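Local atomic coordinates of sensor protein (Rhodopseudomonas palustris, PDB entry 2OOL), a protein that senses light through a bound biliverdin chromophore as a bacteriophytochrome, this piece being its chromophore-binding PAS and GAF part, and probably passes the signal on as a histidine kinase. Residues 29-34 with 265-270; 37-42 with 241-246. All coordinates share one frame; numbering follows the deposited sequence.

Contact 1. Residues 29-34 with 265-270; sequences DREPIH and VSPTHL. With LBV (3-[2-[(Z)-[3-(2-carboxyethyl)-5-[(Z)-(4-ethenyl-3-methyl-5-oxidanylidene-pyrrol-2-ylidene)methyl]-4-methyl-pyrrol-1-ium -2-ylidene]methyl]-5-[(Z)-[(3E)-3-ethylidene-4-methyl-5-oxidanylidene-pyrrolidin-2-ylidene]methyl]-4-methyl-1H-pyrrol-3- yl]propanoic acid), chain C.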
ATOM      1  N   ASP A  29      26.596 -16.701  20.832  1.00 63.37           N
ATOM      2  CA  ASP A  29      26.437 -17.059  19.438  1.00 61.58           C
ATOM      3  C   ASP A  29      26.123 -18.530  19.237  1.00 60.10           C
ATOM      4  O   ASP A  29      25.807 -18.902  18.137  1.00 60.36           O
ATOM      5  CB  ASP A  29      27.675 -16.702  18.604  1.00 62.78           C
ATOM      6  CG  ASP A  29      28.266 -15.326  18.926  1.00 63.85           C
ATOM      7  OD1 ASP A  29      27.843 -14.276  18.375  1.00 65.24           O
ATOM      8  OD2 ASP A  29      29.241 -15.317  19.689  1.00 68.26           O
ATOM      9  N   ARG A  30      26.204 -19.363  20.281  1.00 58.20           N
ATOM     10  CA  ARG A  30      25.958 -20.777  20.155  1.00 58.22           C
ATOM     11  C   ARG A  30      24.541 -21.260  20.423  1.00 56.66           C
ATOM     12  O   ARG A  30      24.223 -22.382  20.115  1.00 54.85           O
ATOM     13  CB  ARG A  30      26.880 -21.546  21.088  1.00 58.38           C
ATOM     14  CG  ARG A  30      28.362 -21.308  20.820  1.00 59.03           C
ATOM     15  CD  ARG A  30      29.172 -22.169  21.763  1.00 60.50           C
ATOM     16  NE  ARG A  30      30.566 -21.768  21.698  1.00 63.87           N
ATOM     17  CZ  ARG A  30      31.459 -22.305  20.877  1.00 62.04           C
ATOM     18  NH1 ARG A  30      31.081 -23.272  20.063  1.00 59.83           N
ATOM     19  NH2 ARG A  30      32.720 -21.846  20.861  1.00 61.43           N
ATOM     20  N   GLU A  31      23.684 -20.440  21.015  1.00 55.91           N
ATOM     21  CA  GLU A  31      22.337 -20.923  21.327  1.00 55.73           C
ATOM     22  C   GLU A  31      21.607 -21.281  20.014  1.00 53.79           C
ATOM     23  O   GLU A  31      21.580 -20.486  19.085  1.00 54.79           O
ATOM     24  CB  GLU A  31      21.553 -19.847  22.117  1.00 55.71           C
ATOM     25  CG  GLU A  31      20.120 -20.334  22.528  1.00 56.09           C
ATOM     26  CD  GLU A  31      19.287 -19.230  23.145  1.00 57.86           C
ATOM     27  OE1 GLU A  31      19.800 -18.085  23.315  1.00 58.01           O
ATOM     28  OE2 GLU A  31      18.131 -19.535  23.459  1.00 60.55           O
ATOM     29  N   PRO A  32      21.060 -22.466  19.913  1.00 53.54           N
ATOM     30  CA  PRO A  32      20.339 -22.837  18.679  1.00 53.18           C
ATOM     31  C   PRO A  32      18.908 -22.299  18.559  1.00 53.16           C
ATOM     32  O   PRO A  32      17.924 -23.051  18.646  1.00 53.24           O
ATOM     33  CB  PRO A  32      20.377 -24.340  18.738  1.00 52.85           C
ATOM     34  CG  PRO A  32      20.406 -24.662  20.185  1.00 52.86           C
ATOM     35  CD  PRO A  32      21.180 -23.619  20.839  1.00 53.80           C
ATOM     36  N   ILE A  33      18.806 -20.995  18.303  1.00 52.76           N
ATOM     37  CA  ILE A  33      17.539 -20.299  18.296  1.00 52.69           C
ATOM     38  C   ILE A  33      16.483 -20.820  17.277  1.00 53.26           C
ATOM     39  O   ILE A  33      15.299 -20.537  17.409  1.00 53.27           O
ATOM     40  CB  ILE A  33      17.736 -18.781  18.197  1.00 52.91           C
ATOM     41  CG1 ILE A  33      18.443 -18.339  16.892  1.00 53.86           C
ATOM     42  CG2 ILE A  33      18.589 -18.261  19.402  1.00 50.87           C
ATOM     43  CD1 ILE A  33      18.194 -16.797  16.521  1.00 51.94           C
ATOM     44  N   HIS A  34      16.914 -21.589  16.295  1.00 52.86           N
ATOM     45  CA  HIS A  34      16.040 -22.012  15.217  1.00 52.61           C
ATOM     46  C   HIS A  34      15.216 -23.256  15.551  1.00 52.55           C
ATOM     47  O   HIS A  34      14.222 -23.512  14.872  1.00 53.14           O
ATOM     48  CB  HIS A  34      16.850 -22.265  13.944  1.00 53.25           C
ATOM     49  CG  HIS A  34      17.914 -23.299  14.096  1.00 50.70           C
ATOM     50  ND1 HIS A  34      18.988 -23.141  14.946  1.00 52.50           N
ATOM     51  CD2 HIS A  34      18.082 -24.503  13.502  1.00 54.90           C
ATOM     52  CE1 HIS A  34      19.758 -24.218  14.887  1.00 50.50           C
ATOM     53  NE2 HIS A  34      19.238 -25.055  14.004  1.00 51.21           N
ATOM     54  N   VAL A 265      11.421 -17.326  20.990  1.00 52.91           N
ATOM     55  CA  VAL A 265      12.684 -16.653  20.865  1.00 53.11           C
ATOM     56  C   VAL A 265      13.556 -16.845  22.104  1.00 53.59           C
ATOM     57  O   VAL A 265      13.080 -17.301  23.120  1.00 54.99           O
ATOM     58  CB  VAL A 265      12.489 -15.129  20.588  1.00 52.89           C
ATOM     59  CG1 VAL A 265      11.718 -14.942  19.297  1.00 52.12           C
ATOM     60  CG2 VAL A 265      11.801 -14.493  21.717  1.00 52.50           C
ATOM     61  N   SER A 266      14.845 -16.554  21.992  1.00 52.74           N
ATOM     62  CA  SER A 266      15.776 -16.794  23.088  1.00 52.88           C
ATOM     63  C   SER A 266      15.315 -16.091  24.371  1.00 52.96           C
ATOM     64  O   SER A 266      15.078 -14.891  24.345  1.00 50.41           O
ATOM     65  CB  SER A 266      17.154 -16.193  22.751  1.00 53.60           C
ATOM     66  OG  SER A 266      17.956 -16.038  23.904  1.00 51.50           O
ATOM     67  N   PRO A 267      15.258 -16.833  25.482  1.00 53.18           N
ATOM     68  CA  PRO A 267      15.015 -16.319  26.822  1.00 53.85           C
ATOM     69  C   PRO A 267      15.951 -15.197  27.203  1.00 53.42           C
ATOM     70  O   PRO A 267      15.513 -14.290  27.849  1.00 54.02           O
ATOM     71  CB  PRO A 267      15.320 -17.531  27.713  1.00 53.78           C
ATOM     72  CG  PRO A 267      14.956 -18.672  26.894  1.00 53.95           C
ATOM     73  CD  PRO A 267      15.421 -18.297  25.507  1.00 53.73           C
ATOM     74  N   THR A 268      17.219 -15.273  26.791  1.00 53.63           N
ATOM     75  CA  THR A 268      18.210 -14.227  27.044  1.00 54.32           C
ATOM     76  C   THR A 268      17.826 -12.920  26.399  1.00 54.44           C
ATOM     77  O   THR A 268      18.064 -11.848  26.959  1.00 55.46           O
ATOM     78  CB  THR A 268      19.613 -14.642  26.500  1.00 54.76           C
ATOM     79  OG1 THR A 268      19.915 -15.965  26.951  1.00 56.43           O
ATOM     80  CG2 THR A 268      20.669 -13.743  27.035  1.00 53.59           C
ATOM     81  N   HIS A 269      17.297 -12.971  25.178  1.00 54.25           N
ATOM     82  CA  HIS A 269      16.789 -11.736  24.565  1.00 54.09           C
ATOM     83  C   HIS A 269      15.575 -11.231  25.317  1.00 54.31           C
ATOM     84  O   HIS A 269      15.434 -10.042  25.557  1.00 51.61           O
ATOM     85  CB  HIS A 269      16.390 -11.947  23.124  1.00 54.11           C
ATOM     86  CG  HIS A 269      15.864 -10.705  22.474  1.00 54.11           C
ATOM     87  ND1 HIS A 269      16.492  -9.492  22.593  1.00 53.14           N
ATOM     88  CD2 HIS A 269      14.758 -10.489  21.727  1.00 52.63           C
ATOM     89  CE1 HIS A 269      15.812  -8.585  21.915  1.00 55.26           C
ATOM     90  NE2 HIS A 269      14.754  -9.171  21.373  1.00 52.44           N
ATOM     91  N   LEU A 270      14.683 -12.137  25.703  1.00 54.53           N
ATOM     92  CA  LEU A 270      13.492 -11.678  26.426  1.00 55.87           C
ATOM     93  C   LEU A 270      13.874 -10.904  27.695  1.00 57.04           C
ATOM     94  O   LEU A 270      13.258  -9.875  28.027  1.00 58.10           O
ATOM     95  CB  LEU A 270      12.569 -12.825  26.753  1.00 55.01           C
ATOM     96  CG  LEU A 270      11.917 -13.491  25.525  1.00 55.05           C
ATOM     97  CD1 LEU A 270      11.093 -14.677  26.009  1.00 51.64           C
ATOM     98  CD2 LEU A 270      11.072 -12.496  24.705  1.00 52.43           C
TER
HETATM   99  C1A LBV C 400      22.170  -9.895  24.675  1.00 55.95           C
HETATM  100  C1B LBV C 400      20.120 -12.339  21.580  1.00 50.99           C
HETATM  101  O1B LBV C 400      15.377 -15.952  19.062  1.00 34.79           O
HETATM  102  C1C LBV C 400      17.822  -9.220  19.214  1.00 43.62           C
HETATM  103  O1C LBV C 400      13.411  -7.235  17.304  1.00 38.53           O
HETATM  104  C1D LBV C 400      18.406  -4.604  20.105  1.00 49.75           C
HETATM  105  C2A LBV C 400      23.208 -10.879  25.156  1.00 54.65           C
HETATM  106  C2B LBV C 400      19.564 -13.403  20.857  1.00 46.95           C
HETATM  107  O2B LBV C 400      15.279 -14.476  17.431  1.00 34.47           O
HETATM  108  C2C LBV C 400      16.994  -8.487  18.338  1.00 40.66           C
HETATM  109  O2C LBV C 400      13.533  -7.627  19.478  1.00 32.55           O
HETATM  110  C2D LBV C 400      19.297  -3.519  20.236  1.00 50.56           C
HETATM  111  C3A LBV C 400      22.821 -12.055  24.242  1.00 55.35           C
HETATM  112  C3B LBV C 400      18.651 -12.878  19.945  1.00 44.10           C
HETATM  113  C3C LBV C 400      17.279  -7.148  18.551  1.00 43.20           C
HETATM  114  C3D LBV C 400      18.525  -2.379  20.161  1.00 51.80           C
HETATM  115  C4A LBV C 400      21.730 -11.675  23.413  1.00 54.88           C
HETATM  116  C4B LBV C 400      18.691 -11.459  20.086  1.00 44.24           C
HETATM  117  C4C LBV C 400      18.243  -7.062  19.570  1.00 43.28           C
HETATM  118  C4D LBV C 400      17.197  -2.793  19.996  1.00 52.52           C
HETATM  119  CAA LBV C 400      23.443 -13.323  24.195  1.00 55.80           C
HETATM  120  CAB LBV C 400      17.787 -13.700  18.976  1.00 40.89           C
HETATM  121  CAC LBV C 400      15.941  -8.949  17.304  1.00 41.48           C
HETATM  122  CAD LBV C 400      19.015  -1.100  20.275  1.00 50.72           C
HETATM  123  CBA LBV C 400      24.689 -13.826  24.999  1.00 58.06           C
HETATM  124  CBB LBV C 400      16.357 -13.838  19.457  1.00 38.07           C
HETATM  125  CBC LBV C 400      14.566  -9.213  17.994  1.00 40.03           C
HETATM  126  CBD LBV C 400      18.217   0.034  20.177  1.00 50.46           C
HETATM  127  CGB LBV C 400      15.607 -14.843  18.562  1.00 36.62           C
HETATM  128  CGC LBV C 400      13.752  -7.910  18.288  1.00 39.62           C
HETATM  129  CHB LBV C 400      21.148 -12.577  22.504  1.00 49.81           C
HETATM  130  CHC LBV C 400      17.845 -10.631  19.285  1.00 42.67           C
HETATM  131  CHD LBV C 400      18.841  -5.923  20.115  1.00 46.33           C
HETATM  132  CMA LBV C 400      22.937 -11.193  26.636  0.50 56.38           C
HETATM  133  CMB LBV C 400      19.873 -14.904  21.056  1.00 42.99           C
HETATM  134  CMC LBV C 400      16.584  -6.027  17.749  1.00 40.02           C
HETATM  135  CMD LBV C 400      20.831  -3.531  20.412  1.00 47.67           C
HETATM  136  N_A LBV C 400      21.392 -10.413  23.702  1.00 55.96           N
HETATM  137  O_A LBV C 400      22.043  -8.754  25.109  1.00 55.40           O
HETATM  138  N_B LBV C 400      19.581 -11.221  21.063  1.00 43.22           N
HETATM  139  N_C LBV C 400      18.520  -8.318  19.924  1.00 43.28           N
HETATM  140  N_D LBV C 400      17.181  -4.125  19.985  1.00 49.36           N
HETATM  141  O_D LBV C 400      16.177  -2.091  19.885  1.00 48.55           O
HETATM  142  O   HOH W   1      22.314 -17.023  25.352  1.00 60.63           O
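Ile33 CG2 packs on Ser266 CB at 4.2 Å, beside a propionate of LBV. Val265 CB lies 3.4 Å from LBV O1B of that propionate, and Ile33 CD1 meets the same carboxylate at CGB. Ser266 N donates to LBV O1B. The side chain of Ser266 makes the one hydrogen bond between the segments: OG donates to Glu31 OE1 at 2.8 Å, on the syn lone pair. Glu31 reaches it fully stretched, with CG anti to the backbone N (chi1 -178°). Ser266 is the N-cap residue of helix 267-276, and its OG weakly accepts from Thr268 N and His269 N. Pro267 CD touches Glu31 OE2 at 3.6 Å. A water joins Thr268 OG1 to Glu31 OE1, weakly on the glutamate side, while Thr268 CG2 touches LBV CMA. His269 lays one ring face over LBV C1C, near the ring's rim. In the ring plane, His269 NE2 donates to LBV O2C of the other propionate at 2.7 Å. An alanine in place of His269 would probably cost that carboxylate its imidazole donor and open a gap over the bilin. Ile33 also packs on helix 219-227, and Val265 and His269 rest on Ile233 of strand 230-233.

Contact 2. Residues 37-42 with 241-246; sequences GAIQPH and SPLVPD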
ATOM      1  N   GLY A  37      11.663 -25.817  19.782  1.00 54.67           N
ATOM      2  CA  GLY A  37      10.654 -26.851  20.153  1.00 53.46           C
ATOM      3  C   GLY A  37       9.380 -26.206  20.713  1.00 52.90           C
ATOM      4  O   GLY A  37       8.591 -26.861  21.342  1.00 52.54           O
ATOM      5  N   ALA A  38       9.179 -24.908  20.477  1.00 51.99           N
ATOM      6  CA  ALA A  38       8.061 -24.198  21.065  1.00 51.51           C
ATOM      7  C   ALA A  38       7.723 -22.959  20.278  1.00 51.46           C
ATOM      8  O   ALA A  38       8.563 -22.438  19.549  1.00 51.20           O
ATOM      9  CB  ALA A  38       8.357 -23.846  22.564  1.00 50.42           C
ATOM     10  N   ILE A  39       6.506 -22.453  20.497  1.00 52.07           N
ATOM     11  CA  ILE A  39       6.017 -21.228  19.868  1.00 52.05           C
ATOM     12  C   ILE A  39       5.509 -20.150  20.867  1.00 52.42           C
ATOM     13  O   ILE A  39       5.255 -20.424  22.043  1.00 51.71           O
ATOM     14  CB  ILE A  39       4.901 -21.546  18.835  1.00 51.64           C
ATOM     15  CG1 ILE A  39       3.649 -22.089  19.531  1.00 52.83           C
ATOM     16  CG2 ILE A  39       5.406 -22.523  17.737  1.00 51.40           C
ATOM     17  CD1 ILE A  39       2.305 -21.787  18.817  1.00 52.35           C
ATOM     18  N   GLN A  40       5.391 -18.913  20.369  1.00 52.45           N
ATOM     19  CA  GLN A  40       4.670 -17.871  21.050  1.00 53.70           C
ATOM     20  C   GLN A  40       3.154 -18.153  20.915  1.00 54.42           C
ATOM     21  O   GLN A  40       2.641 -18.260  19.797  1.00 54.69           O
ATOM     22  CB  GLN A  40       5.014 -16.482  20.480  1.00 53.64           C
ATOM     23  CG  GLN A  40       6.525 -16.199  20.498  1.00 53.86           C
ATOM     24  CD  GLN A  40       6.865 -14.870  19.940  1.00 54.01           C
ATOM     25  OE1 GLN A  40       6.357 -13.870  20.417  1.00 53.87           O
ATOM     26  NE2 GLN A  40       7.745 -14.840  18.937  1.00 50.85           N
ATOM     27  N   PRO A  41       2.435 -18.197  22.046  1.00 54.26           N
ATOM     28  CA  PRO A  41       1.056 -18.650  22.073  1.00 54.54           C
ATOM     29  C   PRO A  41      -0.060 -17.684  21.638  1.00 54.90           C
ATOM     30  O   PRO A  41      -1.222 -18.037  21.770  1.00 54.08           O
ATOM     31  CB  PRO A  41       0.855 -19.044  23.550  1.00 54.07           C
ATOM     32  CG  PRO A  41       1.742 -18.163  24.285  1.00 55.22           C
ATOM     33  CD  PRO A  41       2.886 -17.757  23.376  1.00 54.30           C
ATOM     34  N   HIS A  42       0.237 -16.506  21.091  1.00 55.31           N
ATOM     35  CA  HIS A  42      -0.847 -15.684  20.533  1.00 54.98           C
ATOM     36  C   HIS A  42      -1.355 -16.325  19.219  1.00 55.35           C
ATOM     37  O   HIS A  42      -2.300 -15.827  18.638  1.00 55.51           O
ATOM     38  CB  HIS A  42      -0.385 -14.227  20.289  1.00 56.61           C
ATOM     39  CG  HIS A  42       0.738 -14.120  19.301  1.00 56.22           C
ATOM     40  ND1 HIS A  42       2.033 -14.452  19.617  1.00 57.25           N
ATOM     41  CD2 HIS A  42       0.748 -13.771  17.995  1.00 57.60           C
ATOM     42  CE1 HIS A  42       2.794 -14.320  18.549  1.00 56.80           C
ATOM     43  NE2 HIS A  42       2.047 -13.888  17.553  1.00 56.03           N
ATOM     44  N   SER A 241       4.756 -22.342  24.212  1.00 57.41           N
ATOM     45  CA  SER A 241       3.884 -23.507  24.060  1.00 56.94           C
ATOM     46  C   SER A 241       4.602 -24.531  23.201  1.00 56.51           C
ATOM     47  O   SER A 241       4.866 -24.281  22.022  1.00 55.81           O
ATOM     48  CB  SER A 241       2.552 -23.082  23.421  1.00 57.21           C
ATOM     49  OG  SER A 241       1.694 -24.180  23.122  1.00 54.23           O
ATOM     50  N   PRO A 242       4.947 -25.688  23.789  1.00 56.08           N
ATOM     51  CA  PRO A 242       5.738 -26.654  23.065  1.00 55.82           C
ATOM     52  C   PRO A 242       5.024 -27.334  21.927  1.00 55.02           C
ATOM     53  O   PRO A 242       3.806 -27.401  21.908  1.00 54.91           O
ATOM     54  CB  PRO A 242       6.118 -27.650  24.154  1.00 56.10           C
ATOM     55  CG  PRO A 242       5.047 -27.548  25.110  1.00 56.78           C
ATOM     56  CD  PRO A 242       4.705 -26.135  25.163  1.00 56.32           C
ATOM     57  N   LEU A 243       5.810 -27.807  20.962  1.00 54.72           N
ATOM     58  CA  LEU A 243       5.326 -28.577  19.839  1.00 54.61           C
ATOM     59  C   LEU A 243       5.159 -30.002  20.287  1.00 54.80           C
ATOM     60  O   LEU A 243       5.985 -30.523  21.024  1.00 56.62           O
ATOM     61  CB  LEU A 243       6.292 -28.538  18.664  1.00 53.54           C
ATOM     62  CG  LEU A 243       6.524 -27.146  18.083  1.00 54.33           C
ATOM     63  CD1 LEU A 243       7.391 -27.204  16.833  1.00 52.09           C
ATOM     64  CD2 LEU A 243       5.253 -26.358  17.859  1.00 51.11           C
ATOM     65  N   VAL A 244       4.103 -30.639  19.814  1.00 55.34           N
ATOM     66  CA  VAL A 244       3.782 -32.018  20.191  1.00 54.70           C
ATOM     67  C   VAL A 244       3.551 -32.810  18.930  1.00 55.46           C
ATOM     68  O   VAL A 244       2.542 -32.617  18.291  1.00 55.25           O
ATOM     69  CB  VAL A 244       2.507 -32.078  21.010  1.00 54.53           C
ATOM     70  CG1 VAL A 244       2.234 -33.543  21.487  1.00 53.10           C
ATOM     71  CG2 VAL A 244       2.615 -31.178  22.167  1.00 52.39           C
ATOM     72  N   PRO A 245       4.510 -33.669  18.530  1.00 56.57           N
ATOM     73  CA  PRO A 245       5.876 -33.776  19.028  1.00 56.79           C
ATOM     74  C   PRO A 245       6.785 -32.808  18.276  1.00 58.03           C
ATOM     75  O   PRO A 245       6.410 -32.267  17.217  1.00 58.23           O
ATOM     76  CB  PRO A 245       6.244 -35.212  18.704  1.00 57.16           C
ATOM     77  CG  PRO A 245       5.506 -35.515  17.441  1.00 56.92           C
ATOM     78  CD  PRO A 245       4.249 -34.639  17.452  1.00 56.05           C
ATOM     79  N   ASP A 246       7.984 -32.600  18.817  1.00 57.96           N
ATOM     80  CA  ASP A 246       8.978 -31.722  18.216  1.00 56.95           C
ATOM     81  C   ASP A 246       9.840 -32.605  17.331  1.00 56.77           C
ATOM     82  O   ASP A 246      11.016 -32.846  17.645  1.00 58.48           O
ATOM     83  CB  ASP A 246       9.782 -31.017  19.339  1.00 56.73           C
ATOM     84  CG  ASP A 246      10.891 -30.108  18.816  1.00 58.62           C
ATOM     85  OD1 ASP A 246      10.821 -29.673  17.628  1.00 57.04           O
ATOM     86  OD2 ASP A 246      11.843 -29.832  19.626  1.00 58.35           O
TER
HETATM   87  O   HOH W   2      12.204 -27.095  17.166  1.00 35.96           O
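Ser241, Gly37 and Ile39 carry most of this short antiparallel pairing. Ser241 and Ile39 form a hydrogen-bonded pair. Ile39 N donates to Ser241 O, and Ser241 N returns a bond to Ile39 O, both at 2.9 Å. Ile39 CG1 also lies against Ser241 O at 3.5 Å. It sits between the backbone N and the carbonyl carbon (chi1 67°), which leaves CG2 to meet Leu243 CD2 at 3.8 Å. The Ile39 and Leu243 side chains cross at about a right angle. Ser241 OG turns to another partner, Asn61 N. Gly37 O accepts from Leu243 N at 3.0 Å, with the donor above the carbonyl plane. Gly37 has a positive phi (71°), and Asp246 OD2 comes within 3.3 Å of Gly37 CA, where a side chain would clash. A water bridges Asp246 OD1 and Gly37 N, weakly at the glycine, and Ile255 N also bonds to OD1. Next to the Ile39-Ser241 pair, Ala38 and Pro242 form a non-hydrogen-bonded pair, with CA atoms 3.9 Å apart. Strand 241-244 continues the sheet through backbone bonds to strand 55-59. A strand from the GAF part thus joins the antiparallel PAS sheet. Ala38 and Gln40 also make backbone bonds to Ser264 and Leu262, so residues 37-42 run between 241-246 and 262-264. This is consistent with the N-terminal segment passing through a GAF loop, as in the phytochrome knot.

Both contacts join the region before the main PAS strands to the GAF part of the chain. Their centres lie about 15 Å apart. Contact 1 is part of the bilin pocket, with six of its residues lining it. Contact 2 stands back from it: the side chain of Ala38 is about 11 Å from LBV. The two touch where Val265 CG1 packs on Gln40 NE2 at 4.0 Å. Arg263 gives a further connection: its O accepts from Gln40 NE2, while its NH2 bonds to Ile33 O and its NH1 to LBV. Strand 241-244 precedes helix 267-276 in the chain; the first pairs with the PAS sheet, the second borders the bilin.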